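DNA ligase (Aquifex aeolicus, PDB 3QWU) is a putative ATP-dependent DNA ligase of the RNA-ligase nucleotidyltransferase family, which probably seals nucleic acid strands through an adenylated enzyme intermediate and binds adenosine and calcium. Local coordinates at the calcium ion site and the interface of chains A and B. Numbering follows the deposited sequence. Chains: chain A/B, DNA ligase.

Contact 1: the calcium ion site. Residues chain A 82, 143, 214, 235, 238-239. With CA (calcium ion), chain C.
This calcium site lies at the adenylation centre. Ligases of this family use a divalent metal, usually magnesium; the calcium may come from crystallisation and stand in for it. The chain reaches the ion from parts far apart in sequence. A:Asp82 lies in the KxDG motif, two residues after A:Lys80, the expected adenylated lysine. A:Glu143 comes from a loop, and A:Asp239 from helix 233-242. A:Glu214 stands just ahead of strand 215-220.

Each bound carboxylate meets the ion mainly through one oxygen. A:Asp239 OD1 is 2.5 Å from the calcium ion; its CG lies beside the backbone N (chi1 -72°). A:Asp82 has CG anti to its N (chi1 -173°), and its OD2 is 2.6 Å from the calcium. A:Glu143 reaches in on an extended chain and binds by OE1, 2.5 Å from the calcium. A:Glu214 OE1 stays 3.8 Å from the calcium and makes no metal bond in this model.

The shell lies between square pyramidal and trigonal bipyramidal. The ion is poorly ordered, so further ligands may be unseen. The crowded carboxylates would tend to raise one another's proton affinity; the calcium probably offsets this. Two waters also bind the metal, and A:Asp82 OD1, turned from it, holds water 2 at 2.8 Å.

Contact 2: the interface of chains A and B. Residues chain A 247, 250, 255, 259, 285; chain B 247, 252, 255-256, 259, 285.
The phenol oxygen of A:Tyr255 is the best-held polar atom here, with one polar partner among the residues described. B:Thr256 N lies 2.9 Å from A:Tyr255 OH. The pair is donor and acceptor by chemistry, but the N-H does not point squarely at the oxygen, so the bond is at best bent and weak.

With CG beside its backbone N (chi1 -73°), the ring of A:Tyr255 lies across the boundary. B:Tyr255 CB sits over the middle of one face, 3.4 Å from the centroid of the A:Tyr255 ring. The two tyrosine side chains run past each other in opposite directions. B:Pro252 CB and A:Ile259 CD1 lie at the ring edge, in its plane. B:Met247 CE, on a chain bent at chi3 (70°), touches A:Tyr255 CB at 3.4 Å.

Beside this lies an apolar cluster. B:Ile259 crosses A:Phe285 at about a right angle and sets CD1 over its face, 3.7 Å from the ring centroid. The twin is looser: A:Ile259 CD1 stands 3.8 Å above the plane of the B:Phe285 ring, toward the rim. The two phenylalanines meet tip to tip. The patch ties the two copies together at the heart of a two-fold interface, perhaps that of a biological dimer.

Contact 3: the interface of chains A and B. Residues chain A 262, 277-279, 281-282, 285-286; chain B 277-279, 281-283, 285-286.
Backbone packing sets this contact, where helix 276-299 of chain A crosses helix 277-299 of chain B. The two helices come very close: A:Glu279 CA and B:Glu279 CA are 4.0 Å apart. B:Gly282 CA reaches A:Tyr278 O at 3.4 Å, and the twin pair matches it. With no side chain on the glycine, the helices can approach this closely.

Ring contacts come next. A:Tyr278 has CG beside its backbone N (chi1 -69°). B:Arg283 CG lies over one face of its ring, 3.9 Å from the A:Tyr278 centroid. A bend at chi3 (71°) then lays the guanidinium along the ring, their planes 21° apart. B:Glu279 OE2 stands at the edge of the guanidinium, in its plane. The salt bridge from B:Arg283 NH1 to that OE2 is long, at 3.6 Å, and lies within chain B. It may steady the arginine. An alanine in place of A:Tyr278 would remove the ring under B:Arg283 and beside B:Ile286, and would probably weaken this end of the crossing.

Aliphatic contacts fill the rest. B:Ile286 CD1 meets A:Tyr278 CD1 at 3.5 Å, and A:Ile286 CG1 packs on B:Leu281 CD2, 3.7 Å away. The site joins the two copies by a close helix crossing, possibly the core of a dimer.

Contact 4: the interface of chains A and B. Residues chain A 286, 289-290, 293, 359, 363; chain B 259-260, 263-264, 266-267, 271.
Packing is tightest around A:Phe290, and the whole contact is apolar. B:Leu271 reaches toward the ring tip to tip and sets CD1 over one face, off centre toward the rim. This methyl is 3.3 Å from A:Phe290 CE1. A chi1 of -145° places the ring there, away from a staggered position. The same ring edge meets the backbone of B:Tyr267, with A:Phe290 CE1 at 3.8 Å from B:Tyr267 CA. An alanine in place of A:Phe290 would remove the face on which B:Leu271 rests, and would probably loosen the chain that follows helix 253-269.

A:Ile293 uses both branches. Its CG2 lies over the face of the B:Tyr267 ring, 3.9 Å from the centroid, while CD1 touches B:Val263 CG1 at 3.7 Å. A:Ile286 crosses B:Met266 at about a right angle, CD1 to SD at 3.6 Å.

The side formed by helix 353-363 is looser. A:Leu363 CD2 touches both B:Leu264 CD2 and the B:Tyr267 ring, 3.8 Å from CE2 of the latter. A:Leu359 CD2 only grazes B:Leu260 CD2 at 4.2 Å, and chain B hides little of its surface. In the fold, helix 253-269 of chain B rests against helices 276-299 and 353-363 of chain A, all within the C-terminal region of the ligase.

Contact 1: the calcium ion site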
loop_
_atom_site.group_PDB
_atom_site.type_symbol
_atom_site.label_atom_id
_atom_site.label_comp_id
_atom_site.label_asym_id
_atom_site.label_seq_id
_atom_site.Cartn_x
_atom_site.Cartn_y
_atom_site.Cartn_z
ATOM N N ASP A 82 -5.750 15.448 -17.491
ATOM C CA ASP A 82 -6.229 14.387 -16.637
ATOM C C ASP A 82 -7.643 13.983 -17.052
ATOM O O ASP A 82 -8.629 14.594 -16.660
ATOM C CB ASP A 82 -6.183 14.832 -15.188
ATOM C CG ASP A 82 -6.515 13.694 -14.220
ATOM O OD1 ASP A 82 -6.402 12.492 -14.576
ATOM O OD2 ASP A 82 -6.869 13.993 -13.067
ATOM N N GLU A 143 -12.728 12.970 -11.362
ATOM C CA GLU A 143 -11.994 14.253 -11.511
ATOM C C GLU A 143 -12.156 14.892 -12.889
ATOM O O GLU A 143 -12.332 14.198 -13.898
ATOM C CB GLU A 143 -10.459 14.071 -11.285
ATOM C CG GLU A 143 -9.987 13.822 -9.823
ATOM C CD GLU A 143 -8.436 13.812 -9.678
ATOM O OE1 GLU A 143 -7.778 12.833 -10.127
ATOM O OE2 GLU A 143 -7.871 14.794 -9.095
ATOM N N GLU A 214 -2.499 18.851 -14.283
ATOM C CA GLU A 214 -1.940 17.563 -13.874
ATOM C C GLU A 214 -0.415 17.512 -13.930
ATOM O O GLU A 214 0.223 16.945 -13.055
ATOM C CB GLU A 214 -2.512 16.411 -14.667
ATOM C CG GLU A 214 -2.094 15.099 -14.042
ATOM C CD GLU A 214 -2.751 13.917 -14.717
ATOM O OE1 GLU A 214 -3.247 13.037 -13.974
ATOM O OE2 GLU A 214 -2.797 13.880 -15.971
ATOM N N ALA A 235 -1.656 17.326 -8.199
ATOM C CA ALA A 235 -2.347 16.198 -8.799
ATOM C C ALA A 235 -2.032 14.931 -8.062
ATOM O O ALA A 235 -2.867 14.066 -7.954
ATOM C CB ALA A 235 -1.970 16.058 -10.253
ATOM N N MET A 238 -4.275 14.936 -4.996
ATOM C CA MET A 238 -5.662 14.739 -5.367
ATOM C C MET A 238 -5.893 13.257 -5.750
ATOM O O MET A 238 -6.942 12.716 -5.484
ATOM C CB MET A 238 -6.018 15.599 -6.587
ATOM C CG MET A 238 -6.795 16.842 -6.402
ATOM S SD MET A 238 -8.158 16.897 -5.158
ATOM C CE MET A 238 -7.181 17.479 -3.727
ATOM N N ASP A 239 -4.931 12.630 -6.407
ATOM C CA ASP A 239 -5.079 11.198 -6.678
ATOM C C ASP A 239 -5.220 10.425 -5.392
ATOM O O ASP A 239 -6.083 9.552 -5.326
ATOM C CB ASP A 239 -3.950 10.600 -7.494
ATOM C CG ASP A 239 -3.998 11.041 -8.940
ATOM O OD1 ASP A 239 -5.042 11.543 -9.404
ATOM O OD2 ASP A 239 -2.975 10.880 -9.605
HETATM CA CA CA C . -5.468 13.525 -10.935
HETATM O O HOH W 1 -3.512 12.536 -11.406
HETATM O O HOH W 2 -5.837 11.488 -12.045
#

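Contact 2: the interface of chains A and B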
loop_
_atom_site.group_PDB
_atom_site.type_symbol
_atom_site.label_atom_id
_atom_site.label_comp_id
_atom_site.label_asym_id
_atom_site.label_seq_id
_atom_site.Cartn_x
_atom_site.Cartn_y
_atom_site.Cartn_z
ATOM N N MET A 247 -9.480 2.084 -2.001
ATOM C CA MET A 247 -8.237 1.624 -1.350
ATOM C C MET A 247 -8.032 0.129 -1.233
ATOM O O MET A 247 -6.922 -0.278 -0.954
ATOM C CB MET A 247 -8.082 2.203 0.055
ATOM C CG MET A 247 -7.156 3.351 0.118
ATOM S SD MET A 247 -7.001 3.970 1.798
ATOM C CE MET A 247 -6.593 5.691 1.363
ATOM N N LEU A 250 -5.814 -1.708 -4.332
ATOM C CA LEU A 250 -4.551 -0.966 -4.520
ATOM C C LEU A 250 -3.382 -1.793 -4.998
ATOM O O LEU A 250 -2.971 -2.719 -4.310
ATOM C CB LEU A 250 -4.077 -0.345 -3.207
ATOM C CG LEU A 250 -4.705 0.934 -2.654
ATOM C CD1 LEU A 250 -4.027 1.262 -1.305
ATOM C CD2 LEU A 250 -4.651 2.115 -3.628
ATOM N N TYR A 255 1.701 3.160 -2.429
ATOM C CA TYR A 255 2.272 3.918 -1.303
ATOM C C TYR A 255 3.618 4.406 -1.675
ATOM O O TYR A 255 3.821 5.609 -1.881
ATOM C CB TYR A 255 2.359 3.112 0.035
ATOM C CG TYR A 255 1.005 2.956 0.616
ATOM C CD1 TYR A 255 0.314 1.759 0.477
ATOM C CD2 TYR A 255 0.366 4.036 1.228
ATOM C CE1 TYR A 255 -0.959 1.631 0.932
ATOM C CE2 TYR A 255 -0.910 3.915 1.713
ATOM C CZ TYR A 255 -1.572 2.696 1.556
ATOM O OH TYR A 255 -2.856 2.532 2.000
ATOM N N ILE A 259 3.871 8.683 -2.791
ATOM C CA ILE A 259 4.564 9.358 -1.721
ATOM C C ILE A 259 5.975 9.746 -2.127
ATOM O O ILE A 259 6.399 10.873 -1.877
ATOM C CB ILE A 259 4.598 8.482 -0.438
ATOM C CG1 ILE A 259 3.169 8.339 0.088
ATOM C CG2 ILE A 259 5.484 9.106 0.591
ATOM C CD1 ILE A 259 2.880 7.022 0.751
ATOM N N PHE A 285 -5.096 11.547 2.684
ATOM C CA PHE A 285 -5.534 10.236 3.151
ATOM C C PHE A 285 -6.707 10.346 4.097
ATOM O O PHE A 285 -7.682 9.619 3.996
ATOM C CB PHE A 285 -4.448 9.514 3.912
ATOM C CG PHE A 285 -3.346 8.952 3.051
ATOM C CD1 PHE A 285 -3.556 7.820 2.271
ATOM C CD2 PHE A 285 -2.104 9.497 3.068
ATOM C CE1 PHE A 285 -2.557 7.289 1.515
ATOM C CE2 PHE A 285 -1.120 8.968 2.270
ATOM C CZ PHE A 285 -1.357 7.844 1.521
ATOM N N MET B 247 9.391 0.250 2.917
ATOM C CA MET B 247 8.238 0.370 2.030
ATOM C C MET B 247 8.174 -0.645 0.893
ATOM O O MET B 247 7.087 -1.056 0.515
ATOM C CB MET B 247 8.145 1.780 1.424
ATOM C CG MET B 247 7.777 2.883 2.447
ATOM S SD MET B 247 6.986 4.320 1.716
ATOM C CE MET B 247 5.445 3.564 1.284
ATOM N N PRO B 252 0.778 -3.238 0.294
ATOM C CA PRO B 252 0.106 -1.948 0.506
ATOM C C PRO B 252 -0.838 -2.006 1.742
ATOM O O PRO B 252 -0.823 -1.070 2.563
ATOM C CB PRO B 252 -0.611 -1.665 -0.836
ATOM C CG PRO B 252 -0.514 -2.936 -1.653
ATOM C CD PRO B 252 0.651 -3.722 -1.095
ATOM N N TYR B 255 -0.280 -0.331 5.096
ATOM C CA TYR B 255 -0.384 1.108 5.321
ATOM C C TYR B 255 -1.834 1.575 5.418
ATOM O O TYR B 255 -2.168 2.360 6.303
ATOM C CB TYR B 255 0.417 1.875 4.255
ATOM C CG TYR B 255 1.898 1.736 4.457
ATOM C CD1 TYR B 255 2.514 2.255 5.596
ATOM C CD2 TYR B 255 2.685 1.088 3.527
ATOM C CE1 TYR B 255 3.885 2.140 5.809
ATOM C CE2 TYR B 255 4.064 0.965 3.717
ATOM C CZ TYR B 255 4.663 1.499 4.870
ATOM O OH TYR B 255 6.027 1.344 5.066
ATOM N N THR B 256 -2.683 1.068 4.530
ATOM C CA THR B 256 -4.131 1.388 4.526
ATOM C C THR B 256 -4.904 0.838 5.750
ATOM O O THR B 256 -6.056 1.204 6.033
ATOM C CB THR B 256 -4.759 0.830 3.240
ATOM O OG1 THR B 256 -6.039 0.245 3.527
ATOM C CG2 THR B 256 -3.813 -0.185 2.600
ATOM N N ILE B 259 -3.718 3.440 8.295
ATOM C CA ILE B 259 -4.413 4.701 8.040
ATOM C C ILE B 259 -5.819 4.657 8.586
ATOM O O ILE B 259 -6.291 5.594 9.235
ATOM C CB ILE B 259 -4.455 5.080 6.546
ATOM C CG1 ILE B 259 -3.034 5.346 6.033
ATOM C CG2 ILE B 259 -5.258 6.389 6.333
ATOM C CD1 ILE B 259 -3.031 5.595 4.545
ATOM N N PHE B 285 5.008 9.600 7.000
ATOM C CA PHE B 285 5.501 9.130 5.705
ATOM C C PHE B 285 6.674 9.940 5.254
ATOM O O PHE B 285 7.697 9.383 4.860
ATOM C CB PHE B 285 4.447 9.231 4.640
ATOM C CG PHE B 285 3.373 8.234 4.767
ATOM C CD1 PHE B 285 3.631 6.870 4.533
ATOM C CD2 PHE B 285 2.091 8.608 5.088
ATOM C CE1 PHE B 285 2.626 5.949 4.607
ATOM C CE2 PHE B 285 1.075 7.631 5.234
ATOM C CZ PHE B 285 1.342 6.329 4.968
#

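Contact 3: the interface of chains A and B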
loop_
_atom_site.group_PDB
_atom_site.type_symbol
_atom_site.label_atom_id
_atom_site.label_comp_id
_atom_site.label_asym_id
_atom_site.label_seq_id
_atom_site.Cartn_x
_atom_site.Cartn_y
_atom_site.Cartn_z
ATOM N N LEU A 262 5.938 12.876 -4.090
ATOM C CA LEU A 262 5.852 14.059 -3.246
ATOM C C LEU A 262 7.172 14.260 -2.508
ATOM O O LEU A 262 7.697 15.357 -2.487
ATOM C CB LEU A 262 4.690 13.939 -2.268
ATOM C CG LEU A 262 4.459 15.123 -1.313
ATOM C CD1 LEU A 262 3.921 16.364 -2.028
ATOM C CD2 LEU A 262 3.512 14.706 -0.203
ATOM N N LEU A 277 3.144 20.589 2.753
ATOM C CA LEU A 277 2.825 19.289 2.177
ATOM C C LEU A 277 2.622 18.217 3.271
ATOM O O LEU A 277 1.936 17.248 3.060
ATOM C CB LEU A 277 3.873 18.824 1.191
ATOM C CG LEU A 277 3.816 19.270 -0.270
ATOM C CD1 LEU A 277 2.412 19.123 -0.873
ATOM C CD2 LEU A 277 4.327 20.706 -0.432
ATOM N N TYR A 278 3.169 18.410 4.449
ATOM C CA TYR A 278 2.869 17.491 5.517
ATOM C C TYR A 278 1.369 17.409 5.757
ATOM O O TYR A 278 0.749 16.333 5.615
ATOM C CB TYR A 278 3.580 17.917 6.785
ATOM C CG TYR A 278 5.063 17.773 6.739
ATOM C CD1 TYR A 278 5.659 16.549 6.486
ATOM C CD2 TYR A 278 5.884 18.857 6.943
ATOM C CE1 TYR A 278 7.062 16.410 6.451
ATOM C CE2 TYR A 278 7.295 18.734 6.903
ATOM C CZ TYR A 278 7.866 17.507 6.673
ATOM O OH TYR A 278 9.223 17.395 6.624
ATOM N N GLU A 279 0.768 18.548 6.105
ATOM C CA GLU A 279 -0.650 18.569 6.395
ATOM C C GLU A 279 -1.441 18.133 5.177
ATOM O O GLU A 279 -2.391 17.364 5.279
ATOM C CB GLU A 279 -1.128 19.957 6.884
ATOM C CG GLU A 279 -2.517 19.898 7.588
ATOM C CD GLU A 279 -3.231 21.245 7.731
ATOM O OE1 GLU A 279 -2.581 22.239 8.151
ATOM O OE2 GLU A 279 -4.458 21.296 7.444
ATOM N N LEU A 281 -0.530 16.113 2.709
ATOM C CA LEU A 281 -0.495 14.653 2.515
ATOM C C LEU A 281 -1.454 13.900 3.517
ATOM O O LEU A 281 -2.158 12.993 3.126
ATOM C CB LEU A 281 0.951 14.094 2.480
ATOM C CG LEU A 281 1.013 12.541 2.405
ATOM C CD1 LEU A 281 0.343 11.953 1.149
ATOM C CD2 LEU A 281 2.454 12.014 2.569
ATOM N N GLY A 282 -1.478 14.322 4.783
ATOM C CA GLY A 282 -2.369 13.815 5.807
ATOM C C GLY A 282 -3.838 13.975 5.435
ATOM O O GLY A 282 -4.651 13.050 5.568
ATOM N N PHE A 285 -5.096 11.547 2.684
ATOM C CA PHE A 285 -5.534 10.236 3.151
ATOM C C PHE A 285 -6.707 10.346 4.097
ATOM O O PHE A 285 -7.682 9.619 3.996
ATOM C CB PHE A 285 -4.448 9.514 3.912
ATOM C CG PHE A 285 -3.346 8.952 3.051
ATOM C CD1 PHE A 285 -3.556 7.820 2.271
ATOM C CD2 PHE A 285 -2.104 9.497 3.068
ATOM C CE1 PHE A 285 -2.557 7.289 1.515
ATOM C CE2 PHE A 285 -1.120 8.968 2.270
ATOM C CZ PHE A 285 -1.357 7.844 1.521
ATOM N N ILE A 286 -6.612 11.235 5.058
ATOM C CA ILE A 286 -7.598 11.252 6.098
ATOM C C ILE A 286 -8.946 11.771 5.588
ATOM O O ILE A 286 -9.983 11.178 5.888
ATOM C CB ILE A 286 -7.154 12.101 7.278
ATOM C CG1 ILE A 286 -5.926 11.467 7.956
ATOM C CG2 ILE A 286 -8.330 12.251 8.237
ATOM C CD1 ILE A 286 -5.310 12.274 9.161
ATOM N N LEU B 277 -3.410 15.234 13.804
ATOM C CA LEU B 277 -3.019 14.005 13.177
ATOM C C LEU B 277 -2.809 14.197 11.698
ATOM O O LEU B 277 -2.048 13.447 11.085
ATOM C CB LEU B 277 -4.051 12.894 13.411
ATOM C CG LEU B 277 -4.046 12.246 14.791
ATOM C CD1 LEU B 277 -5.086 11.187 14.874
ATOM C CD2 LEU B 277 -2.682 11.663 15.043
ATOM N N TYR B 278 -3.468 15.191 11.115
ATOM C CA TYR B 278 -3.202 15.473 9.726
ATOM C C TYR B 278 -1.718 15.705 9.485
ATOM O O TYR B 278 -1.133 15.015 8.711
ATOM C CB TYR B 278 -3.941 16.681 9.248
ATOM C CG TYR B 278 -5.414 16.521 9.179
ATOM C CD1 TYR B 278 -6.021 15.590 8.304
ATOM C CD2 TYR B 278 -6.236 17.358 9.908
ATOM C CE1 TYR B 278 -7.401 15.465 8.238
ATOM C CE2 TYR B 278 -7.623 17.225 9.828
ATOM C CZ TYR B 278 -8.189 16.301 8.985
ATOM O OH TYR B 278 -9.553 16.252 8.957
ATOM N N GLU B 279 -1.108 16.690 10.125
ATOM C CA GLU B 279 0.319 16.940 9.901
ATOM C C GLU B 279 1.205 15.741 10.304
ATOM O O GLU B 279 2.228 15.437 9.671
ATOM C CB GLU B 279 0.777 18.208 10.630
ATOM C CG GLU B 279 2.312 18.270 10.838
ATOM C CD GLU B 279 2.777 19.626 11.319
ATOM O OE1 GLU B 279 1.924 20.329 11.936
ATOM O OE2 GLU B 279 3.978 19.983 11.073
ATOM N N LEU B 281 0.500 12.535 10.443
ATOM C CA LEU B 281 0.468 11.432 9.431
ATOM C C LEU B 281 1.373 11.772 8.234
ATOM O O LEU B 281 2.090 10.905 7.694
ATOM C CB LEU B 281 -0.951 11.137 8.964
ATOM C CG LEU B 281 -1.099 10.085 7.847
ATOM C CD1 LEU B 281 -0.484 8.770 8.179
ATOM C CD2 LEU B 281 -2.587 9.975 7.440
ATOM N N GLY B 282 1.363 13.036 7.849
ATOM C CA GLY B 282 2.176 13.500 6.739
ATOM C C GLY B 282 3.645 13.338 7.045
ATOM O O GLY B 282 4.435 12.815 6.224
ATOM N N ARG B 283 4.016 13.772 8.237
ATOM C CA ARG B 283 5.386 13.575 8.702
ATOM C C ARG B 283 5.751 12.125 8.901
ATOM O O ARG B 283 6.878 11.772 8.698
ATOM C CB ARG B 283 5.656 14.326 10.004
ATOM C CG ARG B 283 5.287 15.820 9.974
ATOM C CD ARG B 283 5.670 16.477 11.263
ATOM N NE ARG B 283 7.101 16.493 11.169
ATOM C CZ ARG B 283 7.846 17.548 10.887
ATOM N NH1 ARG B 283 7.318 18.772 10.827
ATOM N NH2 ARG B 283 9.153 17.345 10.726
ATOM N N PHE B 285 5.008 9.600 7.000
ATOM C CA PHE B 285 5.501 9.130 5.705
ATOM C C PHE B 285 6.674 9.940 5.254
ATOM O O PHE B 285 7.697 9.383 4.860
ATOM C CB PHE B 285 4.447 9.231 4.640
ATOM C CG PHE B 285 3.373 8.234 4.767
ATOM C CD1 PHE B 285 3.631 6.870 4.533
ATOM C CD2 PHE B 285 2.091 8.608 5.088
ATOM C CE1 PHE B 285 2.626 5.949 4.607
ATOM C CE2 PHE B 285 1.075 7.631 5.234
ATOM C CZ PHE B 285 1.342 6.329 4.968
ATOM N N ILE B 286 6.552 11.265 5.249
ATOM C CA ILE B 286 7.576 12.035 4.544
ATOM C C ILE B 286 8.876 11.957 5.288
ATOM O O ILE B 286 9.932 11.745 4.676
ATOM C CB ILE B 286 7.197 13.500 4.296
ATOM C CG1 ILE B 286 6.087 13.615 3.223
ATOM C CG2 ILE B 286 8.416 14.260 3.792
ATOM C CD1 ILE B 286 5.027 14.762 3.528
#

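Contact 4: the interface of chains A and B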
loop_
_atom_site.group_PDB
_atom_site.type_symbol
_atom_site.label_atom_id
_atom_site.label_comp_id
_atom_site.label_asym_id
_atom_site.label_seq_id
_atom_site.Cartn_x
_atom_site.Cartn_y
_atom_site.Cartn_z
ATOM N N ILE A 286 -6.612 11.235 5.058
ATOM C CA ILE A 286 -7.598 11.252 6.098
ATOM C C ILE A 286 -8.946 11.771 5.588
ATOM O O ILE A 286 -9.983 11.178 5.888
ATOM C CB ILE A 286 -7.154 12.101 7.278
ATOM C CG1 ILE A 286 -5.926 11.467 7.956
ATOM C CG2 ILE A 286 -8.330 12.251 8.237
ATOM C CD1 ILE A 286 -5.310 12.274 9.161
ATOM N N LEU A 289 -11.022 9.290 3.269
ATOM C CA LEU A 289 -11.538 8.159 4.021
ATOM C C LEU A 289 -12.647 8.627 4.952
ATOM O O LEU A 289 -13.637 7.950 5.076
ATOM C CB LEU A 289 -10.380 7.456 4.790
ATOM C CG LEU A 289 -10.016 5.987 4.549
ATOM C CD1 LEU A 289 -10.570 5.346 3.243
ATOM C CD2 LEU A 289 -8.533 5.762 4.648
ATOM N N PHE A 290 -12.492 9.797 5.577
ATOM C CA PHE A 290 -13.542 10.358 6.460
ATOM C C PHE A 290 -14.822 10.548 5.696
ATOM O O PHE A 290 -15.886 10.239 6.183
ATOM C CB PHE A 290 -13.140 11.728 7.037
ATOM C CG PHE A 290 -13.614 11.950 8.392
ATOM C CD1 PHE A 290 -12.882 11.471 9.471
ATOM C CD2 PHE A 290 -14.795 12.616 8.630
ATOM C CE1 PHE A 290 -13.337 11.623 10.802
ATOM C CE2 PHE A 290 -15.275 12.812 9.960
ATOM C CZ PHE A 290 -14.538 12.310 11.042
ATOM N N ILE A 293 -16.481 7.231 5.200
ATOM C CA ILE A 293 -17.200 6.899 6.435
ATOM C C ILE A 293 -18.482 7.701 6.647
ATOM O O ILE A 293 -19.515 7.146 7.056
ATOM C CB ILE A 293 -16.310 7.064 7.667
ATOM C CG1 ILE A 293 -15.286 5.920 7.711
ATOM C CG2 ILE A 293 -17.115 7.103 8.970
ATOM C CD1 ILE A 293 -13.982 6.341 8.338
ATOM N N LEU A 359 -15.968 -1.200 6.236
ATOM C CA LEU A 359 -16.350 -0.095 7.105
ATOM C C LEU A 359 -17.533 -0.490 8.017
ATOM O O LEU A 359 -17.541 -0.159 9.207
ATOM C CB LEU A 359 -16.627 1.169 6.284
ATOM C CG LEU A 359 -15.495 1.871 5.490
ATOM C CD1 LEU A 359 -16.018 3.169 4.845
ATOM C CD2 LEU A 359 -14.298 2.220 6.322
ATOM N N LEU A 363 -16.994 -0.274 11.933
ATOM C CA LEU A 363 -17.904 0.686 12.603
ATOM C C LEU A 363 -18.885 0.073 13.606
ATOM O O LEU A 363 -19.284 0.726 14.550
ATOM C CB LEU A 363 -18.702 1.517 11.579
ATOM C CG LEU A 363 -17.856 2.556 10.856
ATOM C CD1 LEU A 363 -18.707 3.153 9.821
ATOM C CD2 LEU A 363 -17.340 3.619 11.805
ATOM N N ILE B 259 -3.718 3.440 8.295
ATOM C CA ILE B 259 -4.413 4.701 8.040
ATOM C C ILE B 259 -5.819 4.657 8.586
ATOM O O ILE B 259 -6.291 5.594 9.235
ATOM C CB ILE B 259 -4.455 5.080 6.546
ATOM C CG1 ILE B 259 -3.034 5.346 6.033
ATOM C CG2 ILE B 259 -5.258 6.389 6.333
ATOM C CD1 ILE B 259 -3.031 5.595 4.545
ATOM N N LEU B 260 -6.498 3.557 8.305
ATOM C CA LEU B 260 -7.806 3.317 8.845
ATOM C C LEU B 260 -7.862 3.365 10.356
ATOM O O LEU B 260 -8.883 3.772 10.905
ATOM C CB LEU B 260 -8.275 1.942 8.432
ATOM C CG LEU B 260 -8.846 1.870 7.046
ATOM C CD1 LEU B 260 -8.776 0.378 6.521
ATOM C CD2 LEU B 260 -10.220 2.463 7.163
ATOM N N VAL B 263 -7.763 7.014 11.084
ATOM C CA VAL B 263 -9.027 7.615 10.683
ATOM C C VAL B 263 -10.223 7.189 11.564
ATOM O O VAL B 263 -11.084 8.001 11.846
ATOM C CB VAL B 263 -9.382 7.341 9.171
ATOM C CG1 VAL B 263 -10.759 7.994 8.799
ATOM C CG2 VAL B 263 -8.273 7.875 8.205
ATOM N N LEU B 264 -10.268 5.947 12.021
ATOM C CA LEU B 264 -11.383 5.523 12.837
ATOM C C LEU B 264 -11.303 6.104 14.233
ATOM O O LEU B 264 -12.307 6.402 14.792
ATOM C CB LEU B 264 -11.537 3.987 12.848
ATOM C CG LEU B 264 -12.094 3.586 11.477
ATOM C CD1 LEU B 264 -11.997 2.122 11.203
ATOM C CD2 LEU B 264 -13.531 4.019 11.419
ATOM N N MET B 266 -10.146 9.033 14.753
ATOM C CA MET B 266 -10.489 10.428 14.549
ATOM C C MET B 266 -11.986 10.531 14.457
ATOM O O MET B 266 -12.581 11.482 14.981
ATOM C CB MET B 266 -9.810 11.001 13.320
ATOM C CG MET B 266 -8.328 11.096 13.463
ATOM S SD MET B 266 -7.474 11.721 11.987
ATOM C CE MET B 266 -7.957 13.429 12.105
ATOM N N TYR B 267 -12.599 9.548 13.816
ATOM C CA TYR B 267 -14.049 9.461 13.783
ATOM C C TYR B 267 -14.613 9.226 15.175
ATOM O O TYR B 267 -15.573 9.903 15.582
ATOM C CB TYR B 267 -14.504 8.346 12.830
ATOM C CG TYR B 267 -16.005 8.144 12.808
ATOM C CD1 TYR B 267 -16.824 9.005 12.121
ATOM C CD2 TYR B 267 -16.600 7.097 13.495
ATOM C CE1 TYR B 267 -18.236 8.831 12.119
ATOM C CE2 TYR B 267 -18.018 6.904 13.493
ATOM C CZ TYR B 267 -18.807 7.786 12.794
ATOM O OH TYR B 267 -20.173 7.638 12.750
ATOM N N LEU B 271 -13.090 15.078 14.898
ATOM C CA LEU B 271 -12.145 15.912 14.216
ATOM C C LEU B 271 -11.571 17.061 15.044
ATOM O O LEU B 271 -10.386 17.380 14.901
ATOM C CB LEU B 271 -12.820 16.494 12.960
ATOM C CG LEU B 271 -12.396 16.011 11.571
ATOM C CD1 LEU B 271 -12.101 14.573 11.510
ATOM C CD2 LEU B 271 -13.439 16.434 10.475
#

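Contacts 2, 3 and 4 are parts of one two-fold interface. The centres of the C-alpha atoms of contacts 2 and 3 are about 11 Å apart, and both use A:Phe285 and B:Phe285. B:Ile259 serves contacts 2 and 4; A:Ile286 serves contacts 3 and 4. Helix 276-299 of chain A runs through all three, so they probably form one continuous apolar seam. Contact 1 is separate, its C-alpha centre about 17 Å from that of contact 2 and 22 Å from that of contact 4. Pairing through the C-terminal region thus leaves the metal site within one chain.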